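Local structure of LY49A (Mus musculus, 1QO3) at residues L58-L61 with Q62-P66; C38-T41 with C42-S45; L50-D54 with E55-K59. The protein acts as a receptor on natural killer cells that recognises the products of H-2d alleles and restrains the killing activity of those cells. The protein carries 1 engineered substitution. All coordinates share one frame; numbering follows the deposited sequence.

The three contacts show how a small C-type lectin-like domain, part of the extracellular region of a membrane-anchored receptor, fixes its two helices by local interactions. Contact 3 sets up the start of helix 55-64 and contact 1 follows its end. They share Leu58 and Lys59, their centres are 9 Å apart, and Leu61 CD1 packs on Leu50 CD2 at 3.8 Å. Contact 2 lies in the other helix, 35-44, on the opposite side of the chain's centre, 22 Å from contact 1 and 20 Å from contact 3, centre to centre. Contact 1 meets the second subunit and, through Leu63, the chain of another protein, whereas contacts 2 and 3 touch no other protein chain.

Contact 1: residues L58-L61 with Q62-P66; sequences LKFL and QLVVP
Leu61 and Val65 meet where helix 55-64 of the C-type lectin-like domain runs out, in a local contact between successive turns and the residues that leave the last one. Leu61 O carries two bonds. Val65 N approaches it at 2.8 Å, nearly in line with the carbonyl, while Val64 N stands well above the carbonyl plane at 3.2 Å. Because Val65 CB points back at the helix, both its methyls press on the same oxygen, with CG1 3.0 Å from Leu61 O. One residue earlier, Phe60 O accepts from Leu63 N at 2.9 Å, a three-residue spacing that marks the tightening of the helix end, and Gln62 N reaches Leu58 O at 3.2 Å.

Outside this backbone ladder, the Phe60 ring swings beside its own carbonyl carbon (chi1 169°) and extends along the helix. Leu63 CD1 approaches its CD1 at 4.2 Å, and Val64 CG1 approaches its CZ. The ring also stacks on Tyr21, and Tyr17 of the second subunit meets it edge-to-face. On another flank, the extended Gln62 chain crosses Leu58, bringing CD within 3.9 Å of Leu58 CD1, and its NE2 goes on to bond Ser111 O. The chemistry implies a helix end in which the Leu61 carbonyl takes two N-H donors and has the Val65 methyls against it, while the Phe60 ring takes part in the contact with the second subunit.

Contact 2: residues C38-T41 with C42-S45; sequences CKQT and CQSS. Unlike the reference sequence in segment 38-41: Thr41 (reference Ala).
Lys39 sets out anti to its own nitrogen (chi1 -179°) and runs straight until its final torsion bends it (chi4 -65°), and this late turn brings NZ to the side-chain carbonyl of Gln43, one helical turn on. The two chains lie side by side and point the same way, and Lys39 NZ donates to Gln43 OE1 at 3.1 Å, coming from above the amide's carbonyl plane instead of along a lone pair. The other end of that amide turns to Gln40: Gln43 NE2 makes a weak bond to Gln40 OE1 at 3.4 Å, with the two amide planes 55° apart and the chains crossing at about a right angle. Gln43 therefore links its neighbours three and four residues back, accepting from one and donating to the other.

This polar row lies along one flank of helix 35-44, the first helix of the C-type lectin-like fold. Elsewhere on the helix are Cys38 and Cys42, buried and one turn apart, which tie it to strand 124-131 through disulfides to Cys126 and Cys128; both side chains also rest on Leu49. Between them, Cys42 N donates to Cys38 O at 2.9 Å, and Cys42 SG lies 3.4 Å from that same oxygen.

Toward the end of the helix, Ser44 binds Gln40 O twice. The backbone bond from Ser44 N is 2.8 Å long and nearly collinear with the carbonyl, whereas Ser44 OG donates at 3.1 Å from above the carbonyl plane, its hydroxyl folded back against the preceding turn. The bonding then fades: Ser45 N reaches Thr41 O only weakly, at 3.4 Å. Thr41, which departs from the reference sequence, uses OG1 to bond Lys33 NZ and Gly37 O.

Contact 3: residues L50-D54 with E55-K59; sequences LKIDD and EDELK
The Asp54 side chain caps helix 55-64 of the C-type lectin-like domain as its N-cap, accepting from Glu57 N. Its CG sits between the backbone N and the carbonyl carbon (chi1 52°), a setting that swings OD1 over the first turn, and Glu57 N meets that oxygen nearly head-on at 2.7 Å. The main chain adds Leu58 N to Asp54 O at 3.2 Å.

The tightly packed part lies on the inner side. Glu57, fully extended and buried, reaches back beyond the N-cap and accepts from Asp53 N through OE1 at 2.7 Å, so the bond pins the loop residue before the cap rather than the cap itself. Its OE2 binds Lys24 NZ and Tyr26 OH. Asp53 OD2 is only 3.4 Å from Glu57 OE1, a like-charge approach that Lys24, salt-bridged to both carboxylates, would offset; Arg131 takes Asp53 OD1. Beside this charged group, Ile52 CG2 packs on Leu58 CB at 4.0 Å, and Ile52 also touches Leu93 and Trp85.

On the outer side the contact is looser. Glu55 and Asp56 are exposed, and Glu55 touches Asp54 by its CB and then bends at chi2 (-80°). Of the Asp56 side chain it is CB that lies near the cap, 3.4 Å from Asp54 OD1, while its OD2 stays 4.5 Å from that capping oxygen.

Contact 1: residues L58-L61 with Q62-P66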
ATOM      1  N   LEU C  58      -4.468  21.062  -0.599  1.00 17.89           N
ATOM      2  CA  LEU C  58      -4.425  20.640  -1.999  1.00 18.21           C
ATOM      3  C   LEU C  58      -4.003  19.177  -2.106  1.00 19.05           C
ATOM      4  O   LEU C  58      -4.582  18.395  -2.873  1.00 19.04           O
ATOM      5  CB  LEU C  58      -3.434  21.501  -2.784  1.00 17.41           C
ATOM      6  CG  LEU C  58      -3.182  21.031  -4.223  1.00 18.10           C
ATOM      7  CD1 LEU C  58      -4.504  21.012  -4.985  1.00 13.40           C
ATOM      8  CD2 LEU C  58      -2.165  21.949  -4.913  1.00 14.09           C
ATOM      9  N   LYS C  59      -2.987  18.829  -1.322  1.00 17.38           N
ATOM     10  CA  LYS C  59      -2.424  17.483  -1.275  1.00 18.29           C
ATOM     11  C   LYS C  59      -3.503  16.461  -0.918  1.00 16.95           C
ATOM     12  O   LYS C  59      -3.689  15.463  -1.619  1.00 15.78           O
ATOM     13  CB  LYS C  59      -1.310  17.450  -0.228  1.00 21.16           C
ATOM     14  CG  LYS C  59      -0.176  16.488  -0.509  1.00 28.68           C
ATOM     15  CD  LYS C  59       0.996  16.794   0.425  1.00 31.90           C
ATOM     16  CE  LYS C  59       2.199  15.927   0.117  1.00 36.15           C
ATOM     17  NZ  LYS C  59       3.366  16.241   0.996  1.00 37.16           N
ATOM     18  N   PHE C  60      -4.218  16.711   0.173  1.00 11.45           N
ATOM     19  CA  PHE C  60      -5.255  15.787   0.567  1.00 12.09           C
ATOM     20  C   PHE C  60      -6.361  15.689  -0.475  1.00 12.22           C
ATOM     21  O   PHE C  60      -6.770  14.590  -0.842  1.00 10.15           O
ATOM     22  CB  PHE C  60      -5.895  16.181   1.893  1.00 12.63           C
ATOM     23  CG  PHE C  60      -7.127  15.396   2.188  1.00 13.81           C
ATOM     24  CD1 PHE C  60      -7.035  14.075   2.615  1.00 14.26           C
ATOM     25  CD2 PHE C  60      -8.382  15.923   1.900  1.00 13.02           C
ATOM     26  CE1 PHE C  60      -8.176  13.284   2.739  1.00 13.95           C
ATOM     27  CE2 PHE C  60      -9.524  15.143   2.021  1.00 11.07           C
ATOM     28  CZ  PHE C  60      -9.423  13.823   2.439  1.00 13.15           C
ATOM     29  N   LEU C  61      -6.849  16.837  -0.942  1.00 12.19           N
ATOM     30  CA  LEU C  61      -7.942  16.866  -1.924  1.00 13.67           C
ATOM     31  C   LEU C  61      -7.695  16.053  -3.196  1.00 14.31           C
ATOM     32  O   LEU C  61      -8.639  15.516  -3.786  1.00 13.40           O
ATOM     33  CB  LEU C  61      -8.278  18.315  -2.328  1.00 12.22           C
ATOM     34  CG  LEU C  61      -9.016  19.232  -1.340  1.00 11.90           C
ATOM     35  CD1 LEU C  61      -9.089  20.650  -1.912  1.00  9.43           C
ATOM     36  CD2 LEU C  61     -10.427  18.682  -1.082  1.00 11.45           C
ATOM     37  N   GLN C  62      -6.442  15.962  -3.628  1.00 13.42           N
ATOM     38  CA  GLN C  62      -6.158  15.224  -4.847  1.00 16.79           C
ATOM     39  C   GLN C  62      -6.211  13.716  -4.662  1.00 17.22           C
ATOM     40  O   GLN C  62      -6.180  12.964  -5.632  1.00 16.77           O
ATOM     41  CB  GLN C  62      -4.823  15.679  -5.450  1.00 18.40           C
ATOM     42  CG  GLN C  62      -4.954  17.082  -6.047  1.00 21.98           C
ATOM     43  CD  GLN C  62      -3.700  17.577  -6.745  1.00 24.40           C
ATOM     44  OE1 GLN C  62      -2.604  17.567  -6.175  1.00 24.00           O
ATOM     45  NE2 GLN C  62      -3.860  18.030  -7.984  1.00 24.83           N
ATOM     46  N   LEU C  63      -6.327  13.291  -3.407  1.00 16.67           N
ATOM     47  CA  LEU C  63      -6.439  11.882  -3.080  1.00 15.87           C
ATOM     48  C   LEU C  63      -7.884  11.455  -3.274  1.00 15.64           C
ATOM     49  O   LEU C  63      -8.161  10.273  -3.486  1.00 15.61           O
ATOM     50  CB  LEU C  63      -6.065  11.628  -1.617  1.00 15.21           C
ATOM     51  CG  LEU C  63      -4.648  11.972  -1.156  1.00 17.00           C
ATOM     52  CD1 LEU C  63      -4.528  11.666   0.327  1.00 13.42           C
ATOM     53  CD2 LEU C  63      -3.621  11.180  -1.961  1.00 12.22           C
ATOM     54  N   VAL C  64      -8.808  12.416  -3.201  1.00 14.75           N
ATOM     55  CA  VAL C  64     -10.230  12.094  -3.324  1.00 13.79           C
ATOM     56  C   VAL C  64     -11.038  12.745  -4.442  1.00 16.62           C
ATOM     57  O   VAL C  64     -12.123  12.259  -4.761  1.00 19.11           O
ATOM     58  CB  VAL C  64     -10.980  12.372  -2.002  1.00 13.67           C
ATOM     59  CG1 VAL C  64     -10.308  11.638  -0.857  1.00 11.08           C
ATOM     60  CG2 VAL C  64     -11.030  13.874  -1.725  1.00 13.25           C
ATOM     61  N   VAL C  65     -10.550  13.835  -5.032  1.00 16.91           N
ATOM     62  CA  VAL C  65     -11.305  14.475  -6.115  1.00 20.28           C
ATOM     63  C   VAL C  65     -11.178  13.693  -7.424  1.00 22.57           C
ATOM     64  O   VAL C  65     -10.143  13.074  -7.696  1.00 21.44           O
ATOM     65  CB  VAL C  65     -10.857  15.940  -6.373  1.00 20.48           C
ATOM     66  CG1 VAL C  65     -11.014  16.767  -5.095  1.00 18.70           C
ATOM     67  CG2 VAL C  65      -9.420  15.971  -6.889  1.00 20.51           C
ATOM     68  N   PRO C  66     -12.237  13.718  -8.252  1.00 23.68           N
ATOM     69  CA  PRO C  66     -12.338  13.043  -9.551  1.00 24.59           C
ATOM     70  C   PRO C  66     -11.175  13.323 -10.503  1.00 27.40           C
ATOM     71  O   PRO C  66     -10.541  14.381 -10.433  1.00 29.52           O
ATOM     72  CB  PRO C  66     -13.654  13.578 -10.115  1.00 25.70           C
ATOM     73  CG  PRO C  66     -14.472  13.864  -8.879  1.00 24.14           C
ATOM     74  CD  PRO C  66     -13.454  14.506  -7.975  1.00 24.79           C
TER

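Contact 2: residues C38-T41 with C42-S45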
ATOM      1  N   CYS C  38     -21.478  27.849 -11.118  1.00 16.25           N
ATOM      2  CA  CYS C  38     -21.056  27.156  -9.911  1.00 16.70           C
ATOM      3  C   CYS C  38     -20.963  28.151  -8.766  1.00 16.54           C
ATOM      4  O   CYS C  38     -21.375  27.856  -7.645  1.00 15.62           O
ATOM      5  CB  CYS C  38     -19.688  26.501 -10.109  1.00 14.04           C
ATOM      6  SG  CYS C  38     -19.721  24.880 -10.932  1.00 14.88           S
ATOM      7  N   LYS C  39     -20.399  29.320  -9.057  1.00 17.23           N
ATOM      8  CA  LYS C  39     -20.253  30.374  -8.061  1.00 19.93           C
ATOM      9  C   LYS C  39     -21.618  30.642  -7.433  1.00 21.20           C
ATOM     10  O   LYS C  39     -21.767  30.638  -6.210  1.00 18.65           O
ATOM     11  CB  LYS C  39     -19.731  31.652  -8.721  1.00 21.12           C
ATOM     12  CG  LYS C  39     -19.514  32.824  -7.768  1.00 25.06           C
ATOM     13  CD  LYS C  39     -18.874  34.003  -8.496  1.00 28.26           C
ATOM     14  CE  LYS C  39     -18.662  35.195  -7.568  1.00 30.74           C
ATOM     15  NZ  LYS C  39     -19.949  35.772  -7.085  1.00 29.50           N
ATOM     16  N   GLN C  40     -22.609  30.860  -8.293  1.00 22.04           N
ATOM     17  CA  GLN C  40     -23.974  31.133  -7.871  1.00 24.24           C
ATOM     18  C   GLN C  40     -24.584  29.961  -7.096  1.00 23.05           C
ATOM     19  O   GLN C  40     -25.200  30.155  -6.053  1.00 23.69           O
ATOM     20  CB  GLN C  40     -24.837  31.461  -9.097  1.00 26.16           C
ATOM     21  CG  GLN C  40     -26.270  31.866  -8.788  1.00 32.14           C
ATOM     22  CD  GLN C  40     -26.368  33.153  -7.963  1.00 36.68           C
ATOM     23  OE1 GLN C  40     -25.987  33.188  -6.789  1.00 37.48           O
ATOM     24  NE2 GLN C  40     -26.882  34.216  -8.581  1.00 37.52           N
ATOM     25  N   THR C  41     -24.411  28.742  -7.592  1.00 23.34           N
ATOM     26  CA  THR C  41     -24.968  27.583  -6.902  1.00 22.43           C
ATOM     27  C   THR C  41     -24.433  27.467  -5.472  1.00 22.67           C
ATOM     28  O   THR C  41     -25.197  27.214  -4.535  1.00 21.48           O
ATOM     29  CB  THR C  41     -24.677  26.283  -7.669  1.00 23.13           C
ATOM     30  OG1 THR C  41     -25.387  26.308  -8.911  1.00 24.30           O
ATOM     31  CG2 THR C  41     -25.117  25.061  -6.864  1.00 20.39           C
ATOM     32  N   CYS C  42     -23.128  27.653  -5.299  1.00 20.81           N
ATOM     33  CA  CYS C  42     -22.549  27.579  -3.967  1.00 21.26           C
ATOM     34  C   CYS C  42     -23.130  28.714  -3.107  1.00 23.02           C
ATOM     35  O   CYS C  42     -23.514  28.499  -1.955  1.00 20.43           O
ATOM     36  CB  CYS C  42     -21.019  27.690  -4.023  1.00 19.24           C
ATOM     37  SG  CYS C  42     -20.125  26.342  -4.888  1.00 14.62           S
ATOM     38  N   GLN C  43     -23.212  29.917  -3.677  1.00 24.37           N
ATOM     39  CA  GLN C  43     -23.745  31.063  -2.952  1.00 26.07           C
ATOM     40  C   GLN C  43     -25.183  30.857  -2.510  1.00 26.63           C
ATOM     41  O   GLN C  43     -25.555  31.265  -1.416  1.00 27.65           O
ATOM     42  CB  GLN C  43     -23.636  32.335  -3.799  1.00 29.00           C
ATOM     43  CG  GLN C  43     -22.383  33.151  -3.518  1.00 31.13           C
ATOM     44  CD  GLN C  43     -22.182  34.312  -4.488  1.00 35.60           C
ATOM     45  OE1 GLN C  43     -21.270  35.128  -4.316  1.00 37.09           O
ATOM     46  NE2 GLN C  43     -23.026  34.386  -5.517  1.00 36.20           N
ATOM     47  N   SER C  44     -25.990  30.222  -3.353  1.00 28.38           N
ATOM     48  CA  SER C  44     -27.394  29.962  -3.023  1.00 29.52           C
ATOM     49  C   SER C  44     -27.546  29.066  -1.799  1.00 28.89           C
ATOM     50  O   SER C  44     -28.566  29.114  -1.111  1.00 29.96           O
ATOM     51  CB  SER C  44     -28.119  29.309  -4.205  1.00 27.49           C
ATOM     52  OG  SER C  44     -28.239  30.214  -5.286  1.00 32.37           O
ATOM     53  N   SER C  45     -26.541  28.237  -1.540  1.00 27.35           N
ATOM     54  CA  SER C  45     -26.579  27.338  -0.393  1.00 25.21           C
ATOM     55  C   SER C  45     -25.785  27.907   0.773  1.00 23.68           C
ATOM     56  O   SER C  45     -25.421  27.189   1.704  1.00 23.27           O
ATOM     57  CB  SER C  45     -26.029  25.965  -0.778  1.00 25.78           C
ATOM     58  OG  SER C  45     -26.945  25.274  -1.607  1.00 27.78           O
TER

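Contact 3: residues L50-D54 with E55-K59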
ATOM      1  N   LEU C  50     -15.066  26.724  -3.733  1.00 16.07           N
ATOM      2  CA  LEU C  50     -13.823  26.388  -3.052  1.00 15.72           C
ATOM      3  C   LEU C  50     -12.594  27.257  -3.219  1.00 17.47           C
ATOM      4  O   LEU C  50     -12.173  27.576  -4.331  1.00 18.02           O
ATOM      5  CB  LEU C  50     -13.411  24.945  -3.368  1.00 14.63           C
ATOM      6  CG  LEU C  50     -12.146  24.493  -2.627  1.00 14.94           C
ATOM      7  CD1 LEU C  50     -12.422  24.481  -1.127  1.00 17.21           C
ATOM      8  CD2 LEU C  50     -11.720  23.110  -3.089  1.00 14.33           C
ATOM      9  N   LYS C  51     -12.018  27.629  -2.082  1.00 18.12           N
ATOM     10  CA  LYS C  51     -10.777  28.380  -2.060  1.00 18.64           C
ATOM     11  C   LYS C  51      -9.783  27.441  -1.378  1.00 18.23           C
ATOM     12  O   LYS C  51     -10.006  27.022  -0.241  1.00 17.03           O
ATOM     13  CB  LYS C  51     -10.902  29.659  -1.234  1.00 19.36           C
ATOM     14  CG  LYS C  51      -9.575  30.395  -1.131  1.00 20.88           C
ATOM     15  CD  LYS C  51      -9.677  31.680  -0.334  1.00 23.35           C
ATOM     16  CE  LYS C  51      -8.345  32.423  -0.329  1.00 23.07           C
ATOM     17  NZ  LYS C  51      -8.452  33.723   0.397  1.00 25.14           N
ATOM     18  N   ILE C  52      -8.711  27.082  -2.073  1.00 17.76           N
ATOM     19  CA  ILE C  52      -7.710  26.195  -1.491  1.00 19.67           C
ATOM     20  C   ILE C  52      -6.761  27.062  -0.656  1.00 21.58           C
ATOM     21  O   ILE C  52      -6.106  27.964  -1.178  1.00 22.44           O
ATOM     22  CB  ILE C  52      -6.975  25.420  -2.599  1.00 20.15           C
ATOM     23  CG1 ILE C  52      -8.010  24.614  -3.401  1.00 19.14           C
ATOM     24  CG2 ILE C  52      -5.930  24.475  -1.986  1.00 19.09           C
ATOM     25  CD1 ILE C  52      -7.448  23.856  -4.597  1.00 21.75           C
ATOM     26  N   ASP C  53      -6.711  26.792   0.645  1.00 21.41           N
ATOM     27  CA  ASP C  53      -5.912  27.590   1.570  1.00 22.44           C
ATOM     28  C   ASP C  53      -4.417  27.309   1.704  1.00 22.73           C
ATOM     29  O   ASP C  53      -3.657  28.200   2.091  1.00 23.81           O
ATOM     30  CB  ASP C  53      -6.561  27.556   2.959  1.00 21.40           C
ATOM     31  CG  ASP C  53      -8.050  27.869   2.913  1.00 24.36           C
ATOM     32  OD1 ASP C  53      -8.444  28.844   2.237  1.00 26.40           O
ATOM     33  OD2 ASP C  53      -8.834  27.139   3.553  1.00 26.11           O
ATOM     34  N   ASP C  54      -3.987  26.088   1.407  1.00 22.32           N
ATOM     35  CA  ASP C  54      -2.570  25.754   1.509  1.00 23.08           C
ATOM     36  C   ASP C  54      -2.191  24.488   0.742  1.00 22.72           C
ATOM     37  O   ASP C  54      -3.054  23.787   0.216  1.00 22.38           O
ATOM     38  CB  ASP C  54      -2.157  25.623   2.988  1.00 23.29           C
ATOM     39  CG  ASP C  54      -3.053  24.675   3.777  1.00 24.64           C
ATOM     40  OD1 ASP C  54      -3.190  23.490   3.394  1.00 25.08           O
ATOM     41  OD2 ASP C  54      -3.617  25.121   4.798  1.00 27.11           O
ATOM     42  N   GLU C  55      -0.893  24.209   0.677  1.00 24.12           N
ATOM     43  CA  GLU C  55      -0.387  23.033  -0.020  1.00 24.62           C
ATOM     44  C   GLU C  55      -0.945  21.745   0.587  1.00 22.75           C
ATOM     45  O   GLU C  55      -1.289  20.812  -0.141  1.00 22.36           O
ATOM     46  CB  GLU C  55       1.148  23.004   0.025  1.00 27.55           C
ATOM     47  CG  GLU C  55       1.829  24.094  -0.805  1.00 36.28           C
ATOM     48  CD  GLU C  55       1.893  23.777  -2.303  1.00 41.16           C
ATOM     49  OE1 GLU C  55       1.578  22.628  -2.699  1.00 41.72           O
ATOM     50  OE2 GLU C  55       2.272  24.683  -3.086  1.00 42.61           O
ATOM     51  N   ASP C  56      -1.030  21.690   1.914  1.00 20.71           N
ATOM     52  CA  ASP C  56      -1.554  20.499   2.583  1.00 20.95           C
ATOM     53  C   ASP C  56      -2.991  20.181   2.155  1.00 21.07           C
ATOM     54  O   ASP C  56      -3.322  19.025   1.870  1.00 20.97           O
ATOM     55  CB  ASP C  56      -1.516  20.658   4.105  1.00 21.58           C
ATOM     56  CG  ASP C  56      -0.096  20.762   4.661  1.00 25.74           C
ATOM     57  OD1 ASP C  56       0.846  20.195   4.060  1.00 25.70           O
ATOM     58  OD2 ASP C  56       0.067  21.399   5.721  1.00 27.44           O
ATOM     59  N   GLU C  57      -3.847  21.198   2.112  1.00 19.41           N
ATOM     60  CA  GLU C  57      -5.230  20.976   1.718  1.00 19.59           C
ATOM     61  C   GLU C  57      -5.277  20.469   0.276  1.00 18.88           C
ATOM     62  O   GLU C  57      -6.029  19.549  -0.034  1.00 19.42           O
ATOM     63  CB  GLU C  57      -6.057  22.268   1.871  1.00 18.73           C
ATOM     64  CG  GLU C  57      -7.479  22.147   1.322  1.00 20.32           C
ATOM     65  CD  GLU C  57      -8.325  23.395   1.530  1.00 20.06           C
ATOM     66  OE1 GLU C  57      -7.763  24.505   1.646  1.00 20.50           O
ATOM     67  OE2 GLU C  57      -9.562  23.262   1.558  1.00 21.84           O
ATOM     68  N   LEU C  58      -4.468  21.062  -0.599  1.00 17.89           N
ATOM     69  CA  LEU C  58      -4.425  20.640  -1.999  1.00 18.21           C
ATOM     70  C   LEU C  58      -4.003  19.177  -2.106  1.00 19.05           C
ATOM     71  O   LEU C  58      -4.582  18.395  -2.873  1.00 19.04           O
ATOM     72  CB  LEU C  58      -3.434  21.501  -2.784  1.00 17.41           C
ATOM     73  CG  LEU C  58      -3.182  21.031  -4.223  1.00 18.10           C
ATOM     74  CD1 LEU C  58      -4.504  21.012  -4.985  1.00 13.40           C
ATOM     75  CD2 LEU C  58      -2.165  21.949  -4.913  1.00 14.09           C
ATOM     76  N   LYS C  59      -2.987  18.829  -1.322  1.00 17.38           N
ATOM     77  CA  LYS C  59      -2.424  17.483  -1.275  1.00 18.29           C
ATOM     78  C   LYS C  59      -3.503  16.461  -0.918  1.00 16.95           C
ATOM     79  O   LYS C  59      -3.689  15.463  -1.619  1.00 15.78           O
ATOM     80  CB  LYS C  59      -1.310  17.450  -0.228  1.00 21.16           C
ATOM     81  CG  LYS C  59      -0.176  16.488  -0.509  1.00 28.68           C
ATOM     82  CD  LYS C  59       0.996  16.794   0.425  1.00 31.90           C
ATOM     83  CE  LYS C  59       2.199  15.927   0.117  1.00 36.15           C
ATOM     84  NZ  LYS C  59       3.366  16.241   0.996  1.00 37.16           N
TER